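Local coordinates for protein aldehyde reductase YahK (Escherichia coli, PDB 1UUF) that reduces a wide range of aldehydes to the corresponding alcohols, using zinc and strongly preferring NADPH over NADH as electron donor, at residues A[140-143]-A[144-148]; A[153-157]-A[158-162]. One frame throughout, in Å; residues are numbered along the deposited sequence.

Contact 1: residues A[140-143]-A[144-148]; sequences DEPG and HTLGG
P142 meets H144 and L146 at a bend of the loop between strands 131-132 and 152-156, and its pyrrolidine ring supplies the apolar part of the contact. CG of P142 lies 3.5 Å from CE1 of H144, reaching the imidazole at an oblique angle. The neighbouring CD of P142 meets CD1 of L146 at 3.8 Å, the leucine methyl pointing back toward the proline. The peptide bond before P142 is cis, and G143 N donates to D140 O at 2.8 Å, closing a type VI beta turn. D140, at the start of the turn, forms a salt bridge with R43. Two waters tie the turn to the residues that follow. Water 1 donates to both E141 O and H144 O, each 2.9 Å away. Water 2 sits 2.8 Å from H144 ND1 and makes a longer bond, 3.3 Å, to P142 O. With CG placed between the backbone N and the carbonyl carbon (chi1 57°), the imidazole is carried to the proline side, while its NE2 is hydrogen-bonded to P77 O. A leucine in place of H144 would probably leave P77 O without this partner and break the link through water 2 to the proline carbonyl. Both nitrogens of the buried imidazole thus have polar partners, and this pair of bonds is likely to fix the rotation of the ring beside the cis-proline.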
# COMPACT_ATOMS: atom_id res chain seq x y z
N ASP A 140 37.71 5.81 -2.62
CA ASP A 140 38.64 4.68 -2.55
C ASP A 140 38.84 4.07 -3.93
O ASP A 140 37.91 3.97 -4.72
CB ASP A 140 38.09 3.59 -1.63
CG ASP A 140 37.91 4.05 -0.20
OD1 ASP A 140 38.25 5.21 0.12
OD2 ASP A 140 37.41 3.24 0.61
N GLU A 141 40.07 3.65 -4.21
CA GLU A 141 40.37 3.02 -5.48
C GLU A 141 39.57 1.72 -5.50
O GLU A 141 39.39 1.09 -4.46
CB GLU A 141 41.86 2.70 -5.58
CG GLU A 141 42.77 3.90 -5.35
CD GLU A 141 44.23 3.55 -5.46
OE1 GLU A 141 44.69 2.66 -4.71
OE2 GLU A 141 44.93 4.16 -6.30
N PRO A 142 39.07 1.30 -6.67
CA PRO A 142 39.20 1.92 -8.00
C PRO A 142 38.06 2.86 -8.40
O PRO A 142 37.77 3.01 -9.59
CB PRO A 142 39.26 0.70 -8.91
CG PRO A 142 38.24 -0.19 -8.28
CD PRO A 142 38.56 -0.08 -6.80
N GLY A 143 37.40 3.49 -7.43
CA GLY A 143 36.32 4.40 -7.78
C GLY A 143 34.93 3.94 -7.40
O GLY A 143 34.00 4.74 -7.34
N HIS A 144 34.78 2.64 -7.17
CA HIS A 144 33.49 2.08 -6.78
C HIS A 144 33.74 1.05 -5.68
O HIS A 144 34.81 0.45 -5.61
CB HIS A 144 32.76 1.46 -7.97
CG HIS A 144 33.53 0.38 -8.66
ND1 HIS A 144 34.65 0.64 -9.43
CD2 HIS A 144 33.36 -0.96 -8.69
CE1 HIS A 144 35.13 -0.50 -9.90
NE2 HIS A 144 34.36 -1.49 -9.47
N THR A 145 32.75 0.85 -4.83
CA THR A 145 32.89 -0.09 -3.72
C THR A 145 33.01 -1.56 -4.12
O THR A 145 32.32 -2.03 -5.03
CB THR A 145 31.74 0.08 -2.71
OG1 THR A 145 30.48 -0.01 -3.39
CG2 THR A 145 31.83 1.43 -2.01
N LEU A 146 33.89 -2.26 -3.42
CA LEU A 146 34.12 -3.69 -3.65
C LEU A 146 33.59 -4.40 -2.40
O LEU A 146 33.94 -4.03 -1.28
CB LEU A 146 35.61 -3.95 -3.84
CG LEU A 146 36.23 -3.12 -4.97
CD1 LEU A 146 37.73 -3.36 -5.03
CD2 LEU A 146 35.57 -3.49 -6.30
N GLY A 147 32.76 -5.42 -2.62
CA GLY A 147 32.13 -6.15 -1.53
C GLY A 147 32.86 -7.16 -0.66
O GLY A 147 34.08 -7.18 -0.56
N GLY A 148 32.05 -8.01 -0.03
CA GLY A 148 32.55 -9.02 0.89
C GLY A 148 33.17 -10.31 0.37
O GLY A 148 33.57 -11.14 1.18
O HOH W 1 36.73 0.60 -3.50
O HOH W 2 34.65 3.14 -10.64

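Contact 2: residues A[153-157]-A[158-162]; sequences IVVHE and RYVLR
The imidazole of H156 turns its ND1 edge to the start of the 158-162 segment, with ND1 2.9 Å from the backbone N of R158. The donor lies in the plane of the ring and the bond is nearly straight (165°), so ND1 is the acceptor and the proton of a neutral ring would be on NE2. CG of H156 stands anti to its own backbone N (chi1 -178°), beside the carbonyl carbon, and the turn of the ring about CB-CG then sets ND1 at the peptide of R158; CB of R158 packs against the same nitrogen at 3.3 Å. Y159 sends its ring edge toward the imidazole face in an offset edge-to-face pair, the centroids 5.8 Å apart and the planes at 72°. CG of R158 lies over one face of the tyrosine ring, near its rim. The backbone here makes a 3-10 turn: Y159 N donates to H156 O at 3.0 Å and V160 N to E157 O at 3.2 Å. In the GroES-like domain, this turn joins strand 152-156, paired with 49-58, to strand 161-162, paired with 103-106. V155 crosses Y159 at about a right angle, CG1 lying 3.9 Å from the tyrosine CB; CB of V155 meets CG2 of V160 at 3.7 Å. The polar ends find partners beyond the turn: the hydroxyl of Y159 in S112, the extended R158 in a salt bridge with E124, and the carboxylate of E157 in the backbone N of E96 and K97.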
# COMPACT_ATOMS: atom_id res chain seq x y z
N ILE A 153 37.79 -5.68 4.68
CA ILE A 153 36.96 -4.54 4.27
C ILE A 153 37.14 -3.48 5.35
O ILE A 153 37.39 -3.80 6.51
CB ILE A 153 35.47 -4.95 4.12
CG1 ILE A 153 34.68 -3.81 3.45
CG2 ILE A 153 34.87 -5.31 5.47
CD1 ILE A 153 33.28 -4.22 3.00
N VAL A 154 37.06 -2.21 4.96
CA VAL A 154 37.20 -1.10 5.89
C VAL A 154 35.93 -0.27 5.81
O VAL A 154 35.56 0.22 4.74
CB VAL A 154 38.43 -0.22 5.53
CG1 VAL A 154 38.55 0.94 6.51
CG2 VAL A 154 39.69 -1.07 5.54
N VAL A 155 35.26 -0.11 6.95
CA VAL A 155 33.99 0.60 6.99
C VAL A 155 33.89 1.58 8.15
O VAL A 155 34.39 1.32 9.24
CB VAL A 155 32.82 -0.42 7.13
CG1 VAL A 155 31.47 0.30 7.04
CG2 VAL A 155 32.94 -1.49 6.06
N HIS A 156 33.23 2.72 7.89
CA HIS A 156 33.01 3.75 8.90
C HIS A 156 32.22 3.05 10.01
O HIS A 156 31.26 2.34 9.72
CB HIS A 156 32.18 4.88 8.27
CG HIS A 156 31.90 6.03 9.19
ND1 HIS A 156 31.12 5.91 10.32
CD2 HIS A 156 32.29 7.32 9.14
CE1 HIS A 156 31.03 7.08 10.92
NE2 HIS A 156 31.73 7.96 10.22
N GLU A 157 32.62 3.24 11.27
CA GLU A 157 31.96 2.54 12.37
C GLU A 157 30.45 2.71 12.49
O GLU A 157 29.78 1.87 13.09
CB GLU A 157 32.60 2.89 13.72
CG GLU A 157 32.33 4.29 14.23
CD GLU A 157 32.58 4.42 15.72
OE1 GLU A 157 32.67 5.57 16.21
OE2 GLU A 157 32.69 3.38 16.41
N ARG A 158 29.89 3.78 11.92
CA ARG A 158 28.45 3.97 12.00
C ARG A 158 27.70 2.85 11.28
O ARG A 158 26.55 2.54 11.61
CB ARG A 158 28.03 5.32 11.40
CG ARG A 158 26.51 5.48 11.24
CD ARG A 158 26.12 6.91 10.88
NE ARG A 158 24.67 7.05 10.68
CZ ARG A 158 24.04 8.21 10.63
NH1 ARG A 158 24.72 9.35 10.77
NH2 ARG A 158 22.72 8.25 10.45
N TYR A 159 28.36 2.23 10.31
CA TYR A 159 27.73 1.18 9.53
C TYR A 159 28.20 -0.23 9.85
O TYR A 159 27.89 -1.18 9.13
CB TYR A 159 27.91 1.49 8.05
CG TYR A 159 27.50 2.91 7.73
CD1 TYR A 159 28.40 3.97 7.89
CD2 TYR A 159 26.19 3.22 7.38
CE1 TYR A 159 28.00 5.29 7.71
CE2 TYR A 159 25.78 4.53 7.19
CZ TYR A 159 26.68 5.56 7.36
OH TYR A 159 26.27 6.86 7.20
N VAL A 160 28.96 -0.37 10.93
CA VAL A 160 29.45 -1.68 11.35
C VAL A 160 28.58 -2.13 12.51
O VAL A 160 28.30 -1.35 13.42
CB VAL A 160 30.92 -1.60 11.81
CG1 VAL A 160 31.38 -2.97 12.33
CG2 VAL A 160 31.80 -1.17 10.64
N LEU A 161 28.15 -3.39 12.47
CA LEU A 161 27.29 -3.96 13.50
C LEU A 161 28.06 -4.87 14.44
O LEU A 161 29.06 -5.46 14.05
CB LEU A 161 26.16 -4.77 12.86
CG LEU A 161 25.12 -4.09 11.96
CD1 LEU A 161 24.46 -2.96 12.73
CD2 LEU A 161 25.78 -3.57 10.70
N ARG A 162 27.58 -5.00 15.68
CA ARG A 162 28.23 -5.86 16.66
C ARG A 162 27.50 -7.20 16.73
O ARG A 162 26.28 -7.24 16.87
CB ARG A 162 28.20 -5.20 18.04
CG ARG A 162 28.94 -5.97 19.14
CD ARG A 162 30.44 -6.02 18.86
NE ARG A 162 31.19 -6.68 19.93
CZ ARG A 162 31.40 -6.15 21.13
NH1 ARG A 162 30.92 -4.95 21.43
NH2 ARG A 162 32.09 -6.83 22.04

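How the contacts relate
Contact 1 precedes contact 2 along the chain, and strand 152-156 begins a few residues after the first ends. Their centres are 15 Å apart and their nearest atoms about 4 Å, without touching. Both belong to the GroES-like domain, and each can be placed against a different metal site. From contact 1, the side chain of L146 is about 11 Å from that of H82, which binds the catalytic zinc together with C60 and C178. Contact 2 lies near the second zinc, held by C113, C116, C119 and C127: the R158 side chain is about 4 Å from that of C119 and about 7 Å from a bound zinc ion.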